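Local coordinates for Arf-GAP domain and FG repeat-containing protein 1 (Homo sapiens, PDB 2OLM) that serves as a cellular cofactor of HIV-1 Rev, helps vesicles dock or fuse during acrosome biogenesis, and carries a zinc-binding Arf-GAP domain, the part given here, at residues C28-Q33 / S45-S50; Y38-V43 / H62-I67. All coordinates share one frame; numbering follows the deposited sequence.

Contact 1: C28-Q33 / S45-S50; sequences CFDCDQ and SFVCTS. With ZN (zinc ion), chain B.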
loop_
_atom_site.group_PDB
_atom_site.type_symbol
_atom_site.label_atom_id
_atom_site.label_comp_id
_atom_site.label_asym_id
_atom_site.label_seq_id
_atom_site.Cartn_x
_atom_site.Cartn_y
_atom_site.Cartn_z
ATOM N N CYS A 28 11.380 -12.389 -4.510
ATOM C CA CYS A 28 10.700 -13.036 -5.674
ATOM C C CYS A 28 10.725 -14.546 -5.483
ATOM O O CYS A 28 11.778 -15.126 -5.273
ATOM C CB CYS A 28 11.402 -12.678 -6.958
ATOM S SG CYS A 28 10.692 -13.493 -8.346
ATOM N N PHE A 29 9.568 -15.209 -5.630
ATOM C CA PHE A 29 9.480 -16.668 -5.496
ATOM C C PHE A 29 10.289 -17.405 -6.554
ATOM O O PHE A 29 10.704 -18.533 -6.320
ATOM C CB PHE A 29 8.043 -17.108 -5.587
ATOM C CG PHE A 29 7.874 -18.565 -5.385
ATOM C CD1 PHE A 29 8.313 -19.165 -4.240
ATOM C CD2 PHE A 29 7.268 -19.343 -6.369
ATOM C CE1 PHE A 29 8.238 -20.542 -4.081
ATOM C CE2 PHE A 29 7.150 -20.718 -6.193
ATOM C CZ PHE A 29 7.621 -21.302 -5.051
ATOM N N ASP A 30 10.473 -16.836 -7.729
ATOM C CA ASP A 30 11.118 -17.526 -8.813
ATOM C C ASP A 30 12.610 -17.313 -8.937
ATOM O O ASP A 30 13.351 -18.264 -9.220
ATOM C CB ASP A 30 10.383 -17.267 -10.159
ATOM C CG ASP A 30 8.996 -17.865 -10.154
ATOM O OD1 ASP A 30 8.885 -19.090 -9.808
ATOM O OD2 ASP A 30 8.028 -17.136 -10.452
ATOM N N CYS A 31 13.071 -16.086 -8.743
ATOM C CA CYS A 31 14.522 -15.827 -8.794
ATOM C C CYS A 31 15.207 -15.593 -7.458
ATOM O O CYS A 31 16.456 -15.687 -7.409
ATOM C CB CYS A 31 14.844 -14.671 -9.747
ATOM S SG CYS A 31 14.387 -13.022 -9.150
ATOM N N ASP A 32 14.456 -15.250 -6.416
ATOM C CA ASP A 32 15.020 -14.973 -5.086
ATOM C C ASP A 32 16.040 -13.842 -5.110
ATOM O O ASP A 32 16.849 -13.741 -4.177
ATOM C CB ASP A 32 15.663 -16.253 -4.503
ATOM C CG ASP A 32 15.871 -16.174 -3.008
ATOM O OD1 ASP A 32 14.939 -15.803 -2.311
ATOM O OD2 ASP A 32 17.001 -16.492 -2.536
ATOM N N GLN A 33 16.000 -12.986 -6.129
ATOM C CA GLN A 33 17.089 -11.995 -6.331
ATOM C C GLN A 33 16.672 -10.608 -5.965
ATOM O O GLN A 33 17.529 -9.739 -5.799
ATOM C CB GLN A 33 17.559 -11.948 -7.784
ATOM C CG GLN A 33 18.335 -13.150 -8.270
ATOM C CD GLN A 33 19.060 -12.897 -9.582
ATOM O OE1 GLN A 33 18.502 -12.323 -10.524
ATOM N NE2 GLN A 33 20.303 -13.351 -9.661
ATOM N N SER A 45 1.848 -16.643 -5.539
ATOM C CA SER A 45 3.212 -16.237 -5.172
ATOM C C SER A 45 3.395 -14.755 -5.399
ATOM O O SER A 45 2.590 -14.081 -6.044
ATOM C CB SER A 45 4.259 -17.001 -5.981
ATOM O OG SER A 45 4.082 -16.711 -7.343
ATOM N N PHE A 46 4.512 -14.258 -4.874
ATOM C CA PHE A 46 4.948 -12.859 -5.025
ATOM C C PHE A 46 6.217 -12.853 -5.811
ATOM O O PHE A 46 7.194 -13.506 -5.418
ATOM C CB PHE A 46 5.150 -12.211 -3.622
ATOM C CG PHE A 46 3.903 -12.088 -2.834
ATOM C CD1 PHE A 46 3.220 -10.889 -2.780
ATOM C CD2 PHE A 46 3.366 -13.158 -2.171
ATOM C CE1 PHE A 46 2.031 -10.772 -2.081
ATOM C CE2 PHE A 46 2.187 -13.041 -1.474
ATOM C CZ PHE A 46 1.529 -11.842 -1.413
ATOM N N VAL A 47 6.234 -12.149 -6.963
ATOM C CA VAL A 47 7.319 -12.239 -7.951
ATOM C C VAL A 47 7.756 -10.835 -8.420
ATOM O O VAL A 47 7.009 -9.880 -8.298
ATOM C CB VAL A 47 6.918 -13.088 -9.195
ATOM C CG1 VAL A 47 6.752 -14.534 -8.760
ATOM C CG2 VAL A 47 5.576 -12.599 -9.794
ATOM N N CYS A 48 8.931 -10.762 -9.006
ATOM C CA CYS A 48 9.504 -9.499 -9.501
ATOM C C CYS A 48 9.028 -9.259 -10.947
ATOM O O CYS A 48 8.362 -10.119 -11.562
ATOM C CB CYS A 48 11.044 -9.572 -9.434
ATOM S SG CYS A 48 11.872 -10.563 -10.675
ATOM N N THR A 49 9.341 -8.087 -11.524
ATOM C CA THR A 49 8.903 -7.773 -12.847
ATOM C C THR A 49 9.498 -8.615 -13.934
ATOM O O THR A 49 8.816 -9.031 -14.871
ATOM C CB THR A 49 9.150 -6.262 -13.103
ATOM O OG1 THR A 49 8.466 -5.519 -12.073
ATOM C CG2 THR A 49 8.711 -5.894 -14.498
ATOM N N SER A 50 10.795 -8.927 -13.820
ATOM C CA SER A 50 11.461 -9.701 -14.809
ATOM C C SER A 50 10.891 -11.132 -14.866
ATOM O O SER A 50 10.606 -11.653 -15.931
ATOM C CB SER A 50 12.968 -9.722 -14.564
ATOM O OG SER A 50 13.605 -10.424 -15.577
HETATM ZN ZN ZN B . 12.270 -12.730 -9.986
HETATM O O HOH W 1 5.571 -17.760 -9.465
#
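C28 SG lies against V47 CA in the C4-type zinc finger of the Arf-GAP domain, a worked example of how a metal-bound thiolate organises the backbone around it. With SG anti to the backbone N (chi1 177°), C28 reaches across to the 45-50 segment, binds zinc at 2.4 Å, and accepts a hydrogen bond from C48 N at 3.3 Å. A second, nearly straight bond comes from C31 N within its own CxxC loop (174° at the hydrogen), and D30 N adds a weak third. Such N-H donors probably temper the negative charge on the sulfur. C31 and C48 supply two more thiolates, and C51, in helix 49-55, completes the site.

F29 N donates to F46 O at 2.9 Å, in the carbonyl plane, while F29 CB lies 3.8 Å from S45 CB; the ring leads away to helix 84-92, and K119 of helix 109-121 makes a cation-pi contact with it. V47 CG1 comes within 3.4 Å of D30 OD2, the two side chains crossing at a slant, and D30 OD1 is held by Y120 and K119. D30 OD2 accepts from a water at 2.7 Å, and that water also hydrogen-bonds S45 OG.

Contact 2: Y38-V43 / H62-I67; sequences YVNMTV and HRVKSI. With SO4 (sulfate ion), chain C.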
loop_
_atom_site.group_PDB
_atom_site.type_symbol
_atom_site.label_atom_id
_atom_site.label_comp_id
_atom_site.label_asym_id
_atom_site.label_seq_id
_atom_site.Cartn_x
_atom_site.Cartn_y
_atom_site.Cartn_z
ATOM N N TYR A 38 4.838 -7.953 -8.331
ATOM C CA TYR A 38 3.596 -8.564 -8.829
ATOM C C TYR A 38 3.221 -9.758 -7.969
ATOM O O TYR A 38 4.056 -10.337 -7.304
ATOM C CB TYR A 38 3.750 -9.029 -10.290
ATOM C CG TYR A 38 3.790 -7.823 -11.221
ATOM C CD1 TYR A 38 2.673 -7.441 -11.941
ATOM C CD2 TYR A 38 4.918 -7.042 -11.301
ATOM C CE1 TYR A 38 2.675 -6.318 -12.724
ATOM C CE2 TYR A 38 4.932 -5.903 -12.096
ATOM C CZ TYR A 38 3.812 -5.553 -12.780
ATOM O OH TYR A 38 3.819 -4.369 -13.526
ATOM N N VAL A 39 1.939 -10.073 -7.980
ATOM C CA VAL A 39 1.497 -11.394 -7.509
ATOM C C VAL A 39 1.160 -12.257 -8.706
ATOM O O VAL A 39 0.578 -11.818 -9.704
ATOM C CB VAL A 39 0.297 -11.377 -6.560
ATOM C CG1 VAL A 39 0.690 -10.786 -5.160
ATOM C CG2 VAL A 39 -0.877 -10.658 -7.189
ATOM N N ASN A 40 1.596 -13.516 -8.612
ATOM C CA ASN A 40 1.273 -14.533 -9.580
ATOM C C ASN A 40 0.061 -15.246 -9.035
ATOM O O ASN A 40 0.158 -16.077 -8.131
ATOM C CB ASN A 40 2.421 -15.482 -9.808
ATOM C CG ASN A 40 2.080 -16.601 -10.720
ATOM O OD1 ASN A 40 0.939 -16.705 -11.121
ATOM N ND2 ASN A 40 3.069 -17.455 -11.065
ATOM N N MET A 41 -1.113 -14.859 -9.535
ATOM C CA MET A 41 -2.388 -15.411 -9.085
ATOM C C MET A 41 -2.632 -16.847 -9.487
ATOM O O MET A 41 -3.455 -17.517 -8.896
ATOM C CB MET A 41 -3.558 -14.534 -9.616
ATOM C CG MET A 41 -3.707 -13.183 -8.856
ATOM S SD MET A 41 -3.932 -13.340 -7.067
ATOM C CE MET A 41 -5.206 -14.492 -6.974
ATOM N N THR A 42 -1.908 -17.330 -10.475
ATOM C CA THR A 42 -2.005 -18.726 -10.884
ATOM C C THR A 42 -1.583 -19.669 -9.787
ATOM O O THR A 42 -2.238 -20.696 -9.566
ATOM C CB THR A 42 -1.204 -18.955 -12.183
ATOM O OG1 THR A 42 -1.780 -18.186 -13.248
ATOM C CG2 THR A 42 -1.134 -20.442 -12.567
ATOM N N VAL A 43 -0.490 -19.341 -9.069
ATOM C CA VAL A 43 -0.022 -20.177 -7.989
ATOM C C VAL A 43 -0.073 -19.545 -6.604
ATOM O O VAL A 43 0.081 -20.264 -5.603
ATOM C CB VAL A 43 1.390 -20.718 -8.209
ATOM C CG1 VAL A 43 1.461 -21.521 -9.525
ATOM C CG2 VAL A 43 2.452 -19.619 -8.173
ATOM N N HIS A 62 1.066 -17.667 -16.855
ATOM C CA HIS A 62 0.618 -17.379 -15.496
ATOM C C HIS A 62 0.073 -15.945 -15.401
ATOM O O HIS A 62 0.549 -15.061 -16.129
ATOM C CB HIS A 62 1.720 -17.628 -14.479
ATOM C CG HIS A 62 2.034 -19.083 -14.268
ATOM N ND1 HIS A 62 2.510 -19.579 -13.076
ATOM C CD2 HIS A 62 1.870 -20.160 -15.078
ATOM C CE1 HIS A 62 2.680 -20.885 -13.182
ATOM N NE2 HIS A 62 2.289 -21.268 -14.377
ATOM N N ARG A 63 -0.885 -15.756 -14.518
ATOM C CA ARG A 63 -1.614 -14.515 -14.388
ATOM C C ARG A 63 -0.978 -13.659 -13.334
ATOM O O ARG A 63 -1.117 -13.925 -12.160
ATOM C CB ARG A 63 -3.053 -14.830 -13.990
ATOM C CG ARG A 63 -4.012 -13.674 -14.073
ATOM C CD ARG A 63 -4.284 -13.210 -15.483
ATOM N NE ARG A 63 -5.371 -12.231 -15.449
ATOM C CZ ARG A 63 -5.222 -10.937 -15.241
ATOM N NH1 ARG A 63 -4.030 -10.367 -15.194
ATOM N NH2 ARG A 63 -6.283 -10.176 -15.137
ATOM N N VAL A 64 -0.304 -12.596 -13.748
ATOM C CA VAL A 64 0.383 -11.695 -12.814
ATOM C C VAL A 64 -0.344 -10.361 -12.729
ATOM O O VAL A 64 -0.795 -9.832 -13.746
ATOM C CB VAL A 64 1.846 -11.498 -13.192
ATOM C CG1 VAL A 64 2.636 -12.842 -13.116
ATOM C CG2 VAL A 64 1.978 -10.855 -14.596
ATOM N N LYS A 65 -0.428 -9.826 -11.515
ATOM C CA LYS A 65 -1.105 -8.591 -11.231
ATOM C C LYS A 65 -0.219 -7.726 -10.351
ATOM O O LYS A 65 0.451 -8.189 -9.416
ATOM C CB LYS A 65 -2.407 -8.853 -10.519
ATOM C CG LYS A 65 -3.385 -9.673 -11.355
ATOM C CD LYS A 65 -4.788 -9.700 -10.740
ATOM C CE LYS A 65 -5.747 -10.423 -11.610
ATOM N NZ LYS A 65 -7.174 -10.130 -11.196
ATOM N N SER A 66 -0.199 -6.430 -10.651
ATOM C CA SER A 66 0.665 -5.463 -9.951
ATOM C C SER A 66 0.268 -5.330 -8.492
ATOM O O SER A 66 -0.886 -5.139 -8.191
ATOM C CB SER A 66 0.526 -4.127 -10.631
ATOM O OG SER A 66 1.092 -3.097 -9.815
ATOM N N ILE A 67 1.259 -5.437 -7.609
ATOM C CA ILE A 67 0.993 -5.250 -6.180
ATOM C C ILE A 67 0.426 -3.872 -5.867
ATOM O O ILE A 67 -0.551 -3.751 -5.118
ATOM C CB ILE A 67 2.251 -5.544 -5.340
ATOM C CG1 ILE A 67 2.613 -7.043 -5.443
ATOM C CG2 ILE A 67 2.061 -5.111 -3.879
ATOM C CD1 ILE A 67 3.882 -7.418 -4.786
HETATM S S SO4 C . -4.826 -6.717 -14.421
HETATM O O1 SO4 C . -6.100 -7.438 -14.362
HETATM O O2 SO4 C . -4.354 -6.439 -13.099
HETATM O O3 SO4 C . -5.094 -5.465 -15.165
HETATM O O4 SO4 C . -3.805 -7.513 -15.169
#
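V39 and K65 exchange the backbone bonds of an antiparallel hydrogen-bonded pair, V39 N to K65 O at 2.8 Å and K65 N back to V39 O at 2.9 Å. Past the strand end M41 N donates a further backbone bond to R63 O, nearly along the C=O axis.

Side-chain hydrogen bonds take over at the turn. N40 ND2 donates to H62 ND1 at 3.0 Å, an almost straight bond (173°) lying in both the amide and the ring plane, although those planes are 57° apart. N40 OD1 accepts from T42 N, closing an Asx turn, and T42 OG1 in turn receives R63 N at 2.9 Å. The whole pairs the central strand 38-40 with edge strand 64-66 in the small three-stranded sheet of the Arf-GAP domain.

Among nonpolar contacts, T42 CG2, anti to its backbone N, sits over the centre of the H62 ring, a CH-pi contact of 3.7 Å to the centroid; Y120 meets the same imidazole edge-to-face. The Y38 ring brings CE1 to 3.7 Å from S66 CB.

A further group of contacts is charged. K65 CE rests over one face of the R63 guanidinium, 3.5 Å above the plane and offset toward the rim, while K65 NZ pairs with E76. R63 NH1 and NH2 grip a sulfate, probably from the crystallisation liquor, NH2 reaching its O1 at 2.9 Å.

How the contacts relate
After helix 3-20 the chain enters the loop 28-33, then runs through strand 38-40, strand 45-47 and helix 49-55 before reaching strand 64-66. Contact 1 closes the first loop, bringing 45-50 back to 28-33; contact 2 closes a longer one, from 38-43 to 62-67. Because 38-43 lies inside the first loop and 45-50 inside the second, the two closures cross rather than nest. Strands 38-40 and 45-47 are also neighbours in the sheet, with V47 N close to Y38 O and S45 O close to N40 N, and this seam joins the contacts directly. Together they tie the zinc loop and the start of helix 49-55 to the far edge strand.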